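Coclaurine N-methyltransferase (PDB 6GKV) catalyses the N-methylation of coclaurine and related tetrahydroisoquinolines in alkaloid biosynthesis, using S-adenosyl-L-methionine as methyl donor. Local coordinates at residues R29-R34 and D242-T247; W38-T43 and I228-F233; I79-I84 and D300-M305. All coordinates share one frame; numbering follows the deposited sequence.

Contact 1 of 3, residues R29-R34 and D242-T247; sequences RRELAR and DDDWFT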
loop_
_atom_site.group_PDB
_atom_site.type_symbol
_atom_site.label_atom_id
_atom_site.label_comp_id
_atom_site.label_asym_id
_atom_site.label_seq_id
_atom_site.Cartn_x
_atom_site.Cartn_y
_atom_site.Cartn_z
ATOM N N ARG A 29 -22.053 -2.449 -16.706
ATOM C CA ARG A 29 -21.947 -3.172 -15.442
ATOM C C ARG A 29 -21.472 -4.595 -15.639
ATOM O O ARG A 29 -20.811 -5.157 -14.761
ATOM C CB ARG A 29 -23.281 -3.208 -14.708
ATOM C CG ARG A 29 -23.746 -1.874 -14.268
ATOM C CD ARG A 29 -24.786 -1.997 -13.227
ATOM N NE ARG A 29 -25.532 -0.759 -13.169
ATOM C CZ ARG A 29 -26.770 -0.629 -13.623
ATOM N NH1 ARG A 29 -27.400 -1.685 -14.139
ATOM N NH2 ARG A 29 -27.380 0.551 -13.548
ATOM N N ARG A 30 -21.821 -5.180 -16.781
ATOM C CA ARG A 30 -21.465 -6.567 -17.056
ATOM C C ARG A 30 -19.975 -6.676 -17.300
ATOM O O ARG A 30 -19.354 -7.667 -16.921
ATOM C CB ARG A 30 -22.219 -7.112 -18.268
ATOM C CG ARG A 30 -23.698 -7.259 -18.082
ATOM C CD ARG A 30 -24.280 -8.000 -19.295
ATOM N NE ARG A 30 -25.744 -8.011 -19.263
ATOM C CZ ARG A 30 -26.527 -8.152 -20.321
ATOM N NH1 ARG A 30 -26.006 -8.303 -21.536
ATOM N NH2 ARG A 30 -27.842 -8.139 -20.162
ATOM N N GLU A 31 -19.413 -5.662 -17.959
ATOM C CA GLU A 31 -17.973 -5.631 -18.228
ATOM C C GLU A 31 -17.210 -5.325 -16.947
ATOM O O GLU A 31 -16.210 -5.974 -16.648
ATOM C CB GLU A 31 -17.628 -4.605 -19.319
ATOM C CG GLU A 31 -18.057 -5.017 -20.702
ATOM C CD GLU A 31 -17.621 -6.431 -21.054
ATOM O OE1 GLU A 31 -16.404 -6.715 -20.985
ATOM O OE2 GLU A 31 -18.498 -7.254 -21.397
ATOM N N LEU A 32 -17.686 -4.318 -16.218
ATOM C CA LEU A 32 -17.159 -3.984 -14.906
ATOM C C LEU A 32 -17.044 -5.233 -14.035
ATOM O O LEU A 32 -15.954 -5.589 -13.599
ATOM C CB LEU A 32 -18.048 -2.953 -14.221
ATOM C CG LEU A 32 -17.997 -1.561 -14.832
ATOM C CD1 LEU A 32 -18.736 -0.595 -13.924
ATOM C CD2 LEU A 32 -16.545 -1.140 -15.031
ATOM N N ALA A 33 -18.171 -5.901 -13.820
ATOM C CA ALA A 33 -18.206 -7.174 -13.106
ATOM C C ALA A 33 -17.067 -8.069 -13.555
ATOM O O ALA A 33 -16.345 -8.621 -12.739
ATOM C CB ALA A 33 -19.540 -7.872 -13.332
ATOM N N ARG A 34 -16.890 -8.181 -14.865
ATOM C CA ARG A 34 -15.856 -9.052 -15.404
ATOM C C ARG A 34 -14.433 -8.541 -15.148
ATOM O O ARG A 34 -13.498 -9.342 -15.107
ATOM C CB ARG A 34 -16.050 -9.245 -16.901
ATOM C CG ARG A 34 -17.261 -10.089 -17.316
ATOM C CD ARG A 34 -17.359 -10.151 -18.855
ATOM N NE ARG A 34 -16.228 -10.874 -19.431
ATOM C CZ ARG A 34 -15.410 -10.404 -20.370
ATOM N NH1 ARG A 34 -15.579 -9.189 -20.883
ATOM N NH2 ARG A 34 -14.414 -11.166 -20.798
ATOM N N ASP A 242 -11.504 -10.209 -26.322
ATOM C CA ASP A 242 -12.191 -9.654 -27.481
ATOM C C ASP A 242 -13.615 -9.185 -27.177
ATOM O O ASP A 242 -14.091 -8.226 -27.784
ATOM C CB ASP A 242 -12.215 -10.684 -28.606
ATOM C CG ASP A 242 -10.831 -10.997 -29.130
ATOM O OD1 ASP A 242 -10.263 -10.136 -29.837
ATOM O OD2 ASP A 242 -10.309 -12.093 -28.830
ATOM N N ASP A 243 -14.284 -9.852 -26.233
ATOM C CA ASP A 243 -15.641 -9.474 -25.846
ATOM C C ASP A 243 -15.697 -8.218 -24.973
ATOM O O ASP A 243 -16.781 -7.719 -24.673
ATOM C CB ASP A 243 -16.341 -10.636 -25.138
ATOM C CG ASP A 243 -16.651 -11.799 -26.080
ATOM O OD1 ASP A 243 -15.726 -12.559 -26.430
ATOM O OD2 ASP A 243 -17.825 -11.948 -26.481
ATOM N N ASP A 244 -14.532 -7.713 -24.569
ATOM C CA ASP A 244 -14.428 -6.458 -23.814
ATOM C C ASP A 244 -14.491 -5.270 -24.767
ATOM O O ASP A 244 -13.488 -4.898 -25.381
ATOM C CB ASP A 244 -13.128 -6.426 -23.002
ATOM C CG ASP A 244 -12.950 -5.142 -22.167
ATOM O OD1 ASP A 244 -13.846 -4.266 -22.149
ATOM O OD2 ASP A 244 -11.887 -5.022 -21.507
ATOM N N TRP A 245 -15.677 -4.682 -24.875
ATOM C CA TRP A 245 -15.888 -3.501 -25.702
ATOM C C TRP A 245 -15.721 -2.220 -24.882
ATOM O O TRP A 245 -15.497 -1.148 -25.438
ATOM C CB TRP A 245 -17.287 -3.539 -26.346
ATOM C CG TRP A 245 -18.348 -3.545 -25.342
ATOM C CD1 TRP A 245 -18.903 -4.645 -24.746
ATOM C CD2 TRP A 245 -18.966 -2.413 -24.742
ATOM N NE1 TRP A 245 -19.843 -4.261 -23.810
ATOM C CE2 TRP A 245 -19.905 -2.867 -23.786
ATOM C CE3 TRP A 245 -18.831 -1.020 -24.915
ATOM C CZ2 TRP A 245 -20.699 -2.031 -23.007
ATOM C CZ3 TRP A 245 -19.632 -0.159 -24.140
ATOM C CH2 TRP A 245 -20.541 -0.671 -23.190
ATOM N N PHE A 246 -15.807 -2.336 -23.558
ATOM C CA PHE A 246 -15.860 -1.168 -22.668
ATOM C C PHE A 246 -14.498 -0.480 -22.475
ATOM O O PHE A 246 -14.405 0.757 -22.341
ATOM C CB PHE A 246 -16.434 -1.594 -21.297
ATOM C CG PHE A 246 -16.434 -0.488 -20.248
ATOM C CD1 PHE A 246 -17.387 0.519 -20.276
ATOM C CD2 PHE A 246 -15.503 -0.482 -19.227
ATOM C CE1 PHE A 246 -17.391 1.526 -19.326
ATOM C CE2 PHE A 246 -15.497 0.524 -18.292
ATOM C CZ PHE A 246 -16.448 1.524 -18.339
ATOM N N THR A 247 -13.436 -1.274 -22.446
ATOM C CA THR A 247 -12.137 -0.721 -22.078
ATOM C C THR A 247 -11.674 0.337 -23.078
ATOM O O THR A 247 -11.106 1.353 -22.684
ATOM C CB THR A 247 -11.074 -1.829 -21.946
ATOM O OG1 THR A 247 -11.507 -2.776 -20.957
ATOM C CG2 THR A 247 -9.755 -1.243 -21.499
HETATM O O HOH W 1 -21.487 -5.983 -21.660
#
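E31 of helix 21-39 meets F246 and W245 of the loop 242-247 with its aliphatic part, E31 CB lying 3.8 Å from F246 CB and E31 CG 3.7 Å from W245 NE1. Its carboxylate reaches the backbone, with E31 OE1 3.5 Å from D244 CA. Beside it, L32 CD2 touches F246 CE2 at 3.8 Å, an apolar contact that suits the buried leucine. The bend of E31 at chi2 (-49°) brings CD over toward D243 O and W245 NE1. A water donates to E31 OE2 and accepts the hydrogen bond of W245 NE1, satisfying the indole N-H. E31 OE1 stands 3.7 Å from D244 OD1, two like charges that R34 probably eases: R34 NH1 forms a salt bridge to E31 OE1 at 2.6 Å, though its hydrogen bond is bent and weak, while NH2 pairs with D241. D244 OD1 accepts from T247 N at 3.0 Å, an Asx motif. An alanine at E31 would probably leave R34 NH1 without its carboxylate mate and open a gap beside the W245 indole. Further out, W245 packs on I7, L10 and L11 of helix 2-16, D243 pairs with K3, and F246 rests on S329 and M333 of helix 313-335.

Contact 2 of 3, residues W38-T43 and I228-F233; sequences WGYKPT and ICHKTF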
loop_
_atom_site.group_PDB
_atom_site.type_symbol
_atom_site.label_atom_id
_atom_site.label_comp_id
_atom_site.label_asym_id
_atom_site.label_seq_id
_atom_site.Cartn_x
_atom_site.Cartn_y
_atom_site.Cartn_z
ATOM N N TRP A 38 -11.432 -10.433 -13.070
ATOM C CA TRP A 38 -10.107 -10.577 -13.644
ATOM C C TRP A 38 -9.078 -9.911 -12.733
ATOM O O TRP A 38 -7.937 -10.360 -12.629
ATOM C CB TRP A 38 -10.104 -9.963 -15.050
ATOM C CG TRP A 38 -8.765 -9.686 -15.647
ATOM C CD1 TRP A 38 -8.105 -10.453 -16.563
ATOM C CD2 TRP A 38 -7.928 -8.542 -15.399
ATOM N NE1 TRP A 38 -6.902 -9.868 -16.888
ATOM C CE2 TRP A 38 -6.771 -8.693 -16.191
ATOM C CE3 TRP A 38 -8.032 -7.417 -14.555
ATOM C CZ2 TRP A 38 -5.726 -7.760 -16.176
ATOM C CZ3 TRP A 38 -6.997 -6.495 -14.542
ATOM C CH2 TRP A 38 -5.856 -6.673 -15.337
ATOM N N GLY A 39 -9.509 -8.849 -12.061
ATOM C CA GLY A 39 -8.666 -8.116 -11.136
ATOM C C GLY A 39 -8.383 -8.740 -9.776
ATOM O O GLY A 39 -7.225 -8.806 -9.364
ATOM N N TYR A 40 -9.416 -9.176 -9.059
ATOM C CA TYR A 40 -9.198 -9.768 -7.732
ATOM C C TYR A 40 -8.506 -11.132 -7.838
ATOM O O TYR A 40 -8.715 -11.874 -8.802
ATOM C CB TYR A 40 -10.517 -9.892 -6.949
ATOM C CG TYR A 40 -10.982 -8.570 -6.354
ATOM C CD1 TYR A 40 -10.200 -7.863 -5.421
ATOM C CD2 TYR A 40 -12.210 -8.035 -6.714
ATOM C CE1 TYR A 40 -10.645 -6.638 -4.885
ATOM C CE2 TYR A 40 -12.656 -6.833 -6.189
ATOM C CZ TYR A 40 -11.884 -6.136 -5.287
ATOM O OH TYR A 40 -12.382 -4.925 -4.830
ATOM N N LYS A 41 -7.673 -11.453 -6.843
ATOM C CA LYS A 41 -6.932 -12.711 -6.847
ATOM C C LYS A 41 -7.308 -13.579 -5.649
ATOM O O LYS A 41 -7.643 -13.080 -4.570
ATOM C CB LYS A 41 -5.425 -12.452 -6.860
ATOM C CG LYS A 41 -4.904 -11.838 -8.159
ATOM C CD LYS A 41 -5.179 -12.741 -9.347
ATOM C CE LYS A 41 -4.814 -12.058 -10.665
ATOM N NZ LYS A 41 -5.166 -12.874 -11.884
ATOM N N PRO A 42 -7.262 -14.898 -5.830
ATOM C CA PRO A 42 -7.751 -15.728 -4.725
ATOM C C PRO A 42 -6.819 -15.714 -3.500
ATOM O O PRO A 42 -7.283 -15.963 -2.389
ATOM C CB PRO A 42 -7.859 -17.134 -5.352
ATOM C CG PRO A 42 -7.044 -17.079 -6.614
ATOM C CD PRO A 42 -7.043 -15.657 -7.070
ATOM N N THR A 43 -5.542 -15.410 -3.680
ATOM C CA THR A 43 -4.648 -15.271 -2.528
ATOM C C THR A 43 -4.048 -13.879 -2.483
ATOM O O THR A 43 -3.790 -13.283 -3.527
ATOM C CB THR A 43 -3.509 -16.275 -2.569
ATOM O OG1 THR A 43 -2.677 -15.980 -3.691
ATOM C CG2 THR A 43 -4.042 -17.684 -2.716
ATOM N N ILE A 228 -7.352 8.749 -10.069
ATOM C CA ILE A 228 -8.422 7.810 -9.861
ATOM C C ILE A 228 -7.740 6.453 -9.691
ATOM O O ILE A 228 -6.584 6.299 -10.084
ATOM C CB ILE A 228 -9.435 7.840 -11.025
ATOM C CG1 ILE A 228 -8.716 7.702 -12.366
ATOM C CG2 ILE A 228 -10.180 9.160 -11.000
ATOM C CD1 ILE A 228 -8.467 6.288 -12.793
ATOM N N CYS A 229 -8.426 5.479 -9.096
ATOM C CA CYS A 229 -7.811 4.174 -8.858
ATOM C C CYS A 229 -8.853 3.087 -8.705
ATOM O O CYS A 229 -10.059 3.379 -8.650
ATOM C CB CYS A 229 -6.952 4.224 -7.605
ATOM S SG CYS A 229 -7.963 4.468 -6.144
ATOM N N HIS A 230 -8.401 1.832 -8.669
ATOM C CA HIS A 230 -9.189 0.809 -8.010
ATOM C C HIS A 230 -8.553 0.535 -6.649
ATOM O O HIS A 230 -7.330 0.565 -6.509
ATOM C CB HIS A 230 -9.285 -0.482 -8.814
ATOM C CG HIS A 230 -10.107 -1.527 -8.118
ATOM N ND1 HIS A 230 -9.555 -2.464 -7.275
ATOM C CD2 HIS A 230 -11.452 -1.725 -8.085
ATOM C CE1 HIS A 230 -10.524 -3.228 -6.785
ATOM N NE2 HIS A 230 -11.679 -2.800 -7.260
ATOM N N LYS A 231 -9.368 0.261 -5.645
ATOM C CA LYS A 231 -8.844 0.208 -4.277
ATOM C C LYS A 231 -7.762 -0.859 -4.087
ATOM O O LYS A 231 -6.878 -0.705 -3.257
ATOM C CB LYS A 231 -9.975 -0.018 -3.281
ATOM C CG LYS A 231 -10.575 -1.429 -3.251
ATOM C CD LYS A 231 -11.524 -1.533 -2.045
ATOM C CE LYS A 231 -12.491 -2.698 -2.151
ATOM N NZ LYS A 231 -13.657 -2.507 -1.240
ATOM N N THR A 232 -7.772 -1.904 -4.905
ATOM C CA THR A 232 -6.854 -3.025 -4.682
ATOM C C THR A 232 -5.879 -3.339 -5.817
ATOM O O THR A 232 -4.669 -3.441 -5.585
ATOM C CB THR A 232 -7.658 -4.264 -4.404
ATOM O OG1 THR A 232 -8.530 -3.976 -3.313
ATOM C CG2 THR A 232 -6.757 -5.444 -4.079
ATOM N N PHE A 233 -6.392 -3.517 -7.035
ATOM C CA PHE A 233 -5.508 -3.909 -8.124
ATOM C C PHE A 233 -5.196 -2.754 -9.067
ATOM O O PHE A 233 -5.755 -1.662 -8.954
ATOM C CB PHE A 233 -6.064 -5.130 -8.897
ATOM C CG PHE A 233 -7.491 -4.993 -9.406
ATOM C CD1 PHE A 233 -7.766 -4.334 -10.596
ATOM C CD2 PHE A 233 -8.547 -5.617 -8.742
ATOM C CE1 PHE A 233 -9.068 -4.241 -11.082
ATOM C CE2 PHE A 233 -9.854 -5.529 -9.231
ATOM C CZ PHE A 233 -10.108 -4.835 -10.396
#
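Y40, H230 and F233 form an aromatic cluster where the end of helix 21-39 meets the turn that follows strand 221-230. F233 directs its edge at the face of Y40, with planes at 88° and F233 CE2 over the centre of the tyrosine ring; H230 makes an offset edge-to-face pair with the same tyrosine, ring centroids 5.3 Å apart. The F233 ring itself sits between G39 CA on one face and H230 ND1, offset toward the rim, on the opposite face. The glycine side is a CH-pi contact, G39 CA standing 3.4 Å from the F233 ring centroid. Glycine suits the place because a CB would run into F233 CZ. Polar contacts gather at the tyrosine hydroxyl: Y40 OH and H230 NE2 are both hydrogen-bonded to E341 OE1, so one carboxylate oxygen ties the two rings together. K231 sends its amine to the carbonyl of E340 and packs on Y44 of the second subunit, near the dimer interface. Within the turn, F233 N makes a weak bond to H230 ND1. Among the remaining van der Waals contacts, K231 CE approaches Y40 OH at 3.5 Å, and T232 OG1 lies at the edge of the tyrosine ring, 3.7 Å from Y40 CE1.

Contact 3 of 3, residues I79-I84 and D300-M305; sequences IEFLKI and DVIKPM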
loop_
_atom_site.group_PDB
_atom_site.type_symbol
_atom_site.label_atom_id
_atom_site.label_comp_id
_atom_site.label_asym_id
_atom_site.label_seq_id
_atom_site.Cartn_x
_atom_site.Cartn_y
_atom_site.Cartn_z
ATOM N N ILE A 79 -13.605 25.058 -26.049
ATOM C CA ILE A 79 -13.972 25.553 -24.738
ATOM C C ILE A 79 -15.484 25.763 -24.622
ATOM O O ILE A 79 -16.068 25.508 -23.561
ATOM C CB ILE A 79 -13.206 26.868 -24.431
ATOM C CG1 ILE A 79 -13.282 27.207 -22.944
ATOM C CG2 ILE A 79 -13.658 28.021 -25.341
ATOM C CD1 ILE A 79 -12.373 26.357 -22.105
ATOM N N GLU A 80 -16.107 26.186 -25.727
ATOM C CA GLU A 80 -17.543 26.474 -25.788
ATOM C C GLU A 80 -18.389 25.257 -25.424
ATOM O O GLU A 80 -19.500 25.392 -24.895
ATOM C CB GLU A 80 -17.936 26.955 -27.186
ATOM C CG GLU A 80 -16.789 27.508 -28.014
ATOM C CD GLU A 80 -17.174 27.720 -29.476
ATOM O OE1 GLU A 80 -18.227 27.194 -29.911
ATOM O OE2 GLU A 80 -16.419 28.418 -30.192
ATOM N N PHE A 81 -17.857 24.076 -25.737
ATOM C CA PHE A 81 -18.472 22.813 -25.350
ATOM C C PHE A 81 -18.259 22.532 -23.869
ATOM O O PHE A 81 -19.143 22.004 -23.205
ATOM C CB PHE A 81 -17.909 21.649 -26.167
ATOM C CG PHE A 81 -18.406 20.301 -25.710
ATOM C CD1 PHE A 81 -19.774 20.020 -25.677
ATOM C CD2 PHE A 81 -17.519 19.325 -25.292
ATOM C CE1 PHE A 81 -20.244 18.783 -25.246
ATOM C CE2 PHE A 81 -17.975 18.092 -24.860
ATOM C CZ PHE A 81 -19.345 17.818 -24.839
ATOM N N LEU A 82 -17.084 22.878 -23.355
ATOM C CA LEU A 82 -16.766 22.565 -21.969
ATOM C C LEU A 82 -17.597 23.417 -20.990
ATOM O O LEU A 82 -18.016 22.919 -19.956
ATOM C CB LEU A 82 -15.252 22.718 -21.723
ATOM C CG LEU A 82 -14.455 21.633 -22.470
ATOM C CD1 LEU A 82 -12.960 21.831 -22.340
ATOM C CD2 LEU A 82 -14.845 20.207 -22.022
ATOM N N LYS A 83 -17.885 24.670 -21.342
ATOM C CA LYS A 83 -18.665 25.524 -20.442
ATOM C C LYS A 83 -20.104 25.032 -20.301
ATOM O O LYS A 83 -20.784 25.361 -19.320
ATOM C CB LYS A 83 -18.665 26.986 -20.882
ATOM C CG LYS A 83 -17.470 27.397 -21.741
ATOM C CD LYS A 83 -17.378 28.919 -21.888
ATOM C CE LYS A 83 -16.910 29.560 -20.577
ATOM N NZ LYS A 83 -16.208 30.870 -20.808
ATOM N N ILE A 84 -20.567 24.250 -21.271
ATOM C CA ILE A 84 -21.896 23.667 -21.201
ATOM C C ILE A 84 -21.874 22.362 -20.383
ATOM O O ILE A 84 -22.695 22.166 -19.473
ATOM C CB ILE A 84 -22.436 23.422 -22.606
ATOM C CG1 ILE A 84 -22.604 24.753 -23.345
ATOM C CG2 ILE A 84 -23.774 22.720 -22.556
ATOM C CD1 ILE A 84 -22.882 24.596 -24.818
ATOM N N ASP A 300 -29.910 21.453 -27.823
ATOM C CA ASP A 300 -30.322 22.486 -28.765
ATOM C C ASP A 300 -29.152 23.400 -29.185
ATOM O O ASP A 300 -29.152 23.908 -30.303
ATOM C CB ASP A 300 -31.486 23.318 -28.191
ATOM C CG ASP A 300 -31.168 23.945 -26.835
ATOM O OD1 ASP A 300 -30.341 23.380 -26.088
ATOM O OD2 ASP A 300 -31.759 25.006 -26.516
ATOM N N VAL A 301 -28.159 23.586 -28.312
ATOM C CA VAL A 301 -26.988 24.433 -28.599
ATOM C C VAL A 301 -25.732 23.598 -28.904
ATOM O O VAL A 301 -24.810 24.053 -29.599
ATOM C CB VAL A 301 -26.700 25.415 -27.417
ATOM C CG1 VAL A 301 -26.687 24.676 -26.098
ATOM C CG2 VAL A 301 -25.382 26.167 -27.606
ATOM N N ILE A 302 -25.704 22.366 -28.411
ATOM C CA ILE A 302 -24.569 21.481 -28.659
ATOM C C ILE A 302 -24.610 20.902 -30.080
ATOM O O ILE A 302 -23.580 20.790 -30.744
ATOM C CB ILE A 302 -24.517 20.343 -27.625
ATOM C CG1 ILE A 302 -24.216 20.924 -26.234
ATOM C CG2 ILE A 302 -23.467 19.308 -28.001
ATOM C CD1 ILE A 302 -24.064 19.883 -25.128
ATOM N N LYS A 303 -25.805 20.565 -30.556
ATOM C CA LYS A 303 -25.968 19.987 -31.889
ATOM C C LYS A 303 -25.445 20.925 -33.003
ATOM O O LYS A 303 -24.647 20.495 -33.836
ATOM C CB LYS A 303 -27.441 19.617 -32.128
ATOM C CG LYS A 303 -27.749 19.016 -33.485
ATOM C CD LYS A 303 -27.672 17.504 -33.413
ATOM C CE LYS A 303 -27.803 16.864 -34.772
ATOM N NZ LYS A 303 -27.807 15.390 -34.640
ATOM N N PRO A 304 -25.886 22.202 -33.033
ATOM C CA PRO A 304 -25.286 23.076 -34.045
ATOM C C PRO A 304 -23.790 23.306 -33.840
ATOM O O PRO A 304 -23.060 23.521 -34.807
ATOM C CB PRO A 304 -26.069 24.384 -33.879
ATOM C CG PRO A 304 -27.391 23.953 -33.367
ATOM C CD PRO A 304 -27.059 22.847 -32.412
ATOM N N MET A 305 -23.336 23.258 -32.597
ATOM C CA MET A 305 -21.923 23.454 -32.327
ATOM C C MET A 305 -21.077 22.312 -32.895
ATOM O O MET A 305 -19.979 22.539 -33.412
ATOM C CB MET A 305 -21.698 23.590 -30.831
ATOM C CG MET A 305 -20.247 23.669 -30.436
ATOM S SD MET A 305 -20.108 23.647 -28.653
ATOM C CE MET A 305 -21.019 25.131 -28.198
#
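I84 and I302 meet beside F81 in the most buried part of a near-antiparallel helix pair, sliding past each other so that I84 CG2 lies 3.8 Å from I302 CD1. The same methyl, I302 CD1, touches the rim of the F81 ring in its plane, 4.0 Å from F81 CE1. Beyond this contact the F81 ring meets those of W323 and F306, while L295 packs on both F81 and I302. A branched isoleucine fits at I84 because it offers two arms: CG2 faces I302, whereas CD1 goes to M305 and V301.

M305 extends this inner packing along the helix 79-84. Its extended chain (chi2 -174°) carries M305 SD to within 3.7 Å of F81 N and 3.9 Å of F81 CB. The bend at chi3 (-61°) turns the methyl to E80 and I84: M305 CE is set 3.6 Å from E80 O and meets I84 CD1 tip to tip. An unbranched, flexible methionine suits a place where one chain must follow both backbone and side-chain atoms. E80 is an exposed residue, yet M305 CE packs closely on it, 3.7 Å from E80 CB, and E80 OE1 also rests near the end of the methionine.

The loose side belongs to V301. This exposed residue meets I84 only through its methyl tips, V301 CG1 standing 4.0 Å from I84 CD1.

The axes of these segments stay 10.9 Å apart at a crossing angle of -162°, a wide separation bridged by long side chains. The result is a near-antiparallel helix pair held by apolar side chains, joining helix 79-85, N-terminal to the Rossmann-like methyltransferase sheet, to helix 299-309 of the helical part.

Overall arrangement
Contacts 1 and 2 share helix 21-39 and lie on one side of the chain's centre, their own centres about 15 Å apart; contact 2 is nested within the chain loop that contact 1 closes. Contact 3 stands apart, its centre about 30 Å from that of contact 1 and about 38 Å from that of contact 2, and across the chain's centre from the latter. The bound N-methylheliamine is within about 7 to 12 Å of one side chain of each contact: F246 at about 7 Å, H230 at about 9 Å and F81 at about 12 Å. Contact 1 comes nearest through F246, which packs on M333 of the pocket. The F81 side chain is about 13 Å from S-adenosyl-L-homocysteine.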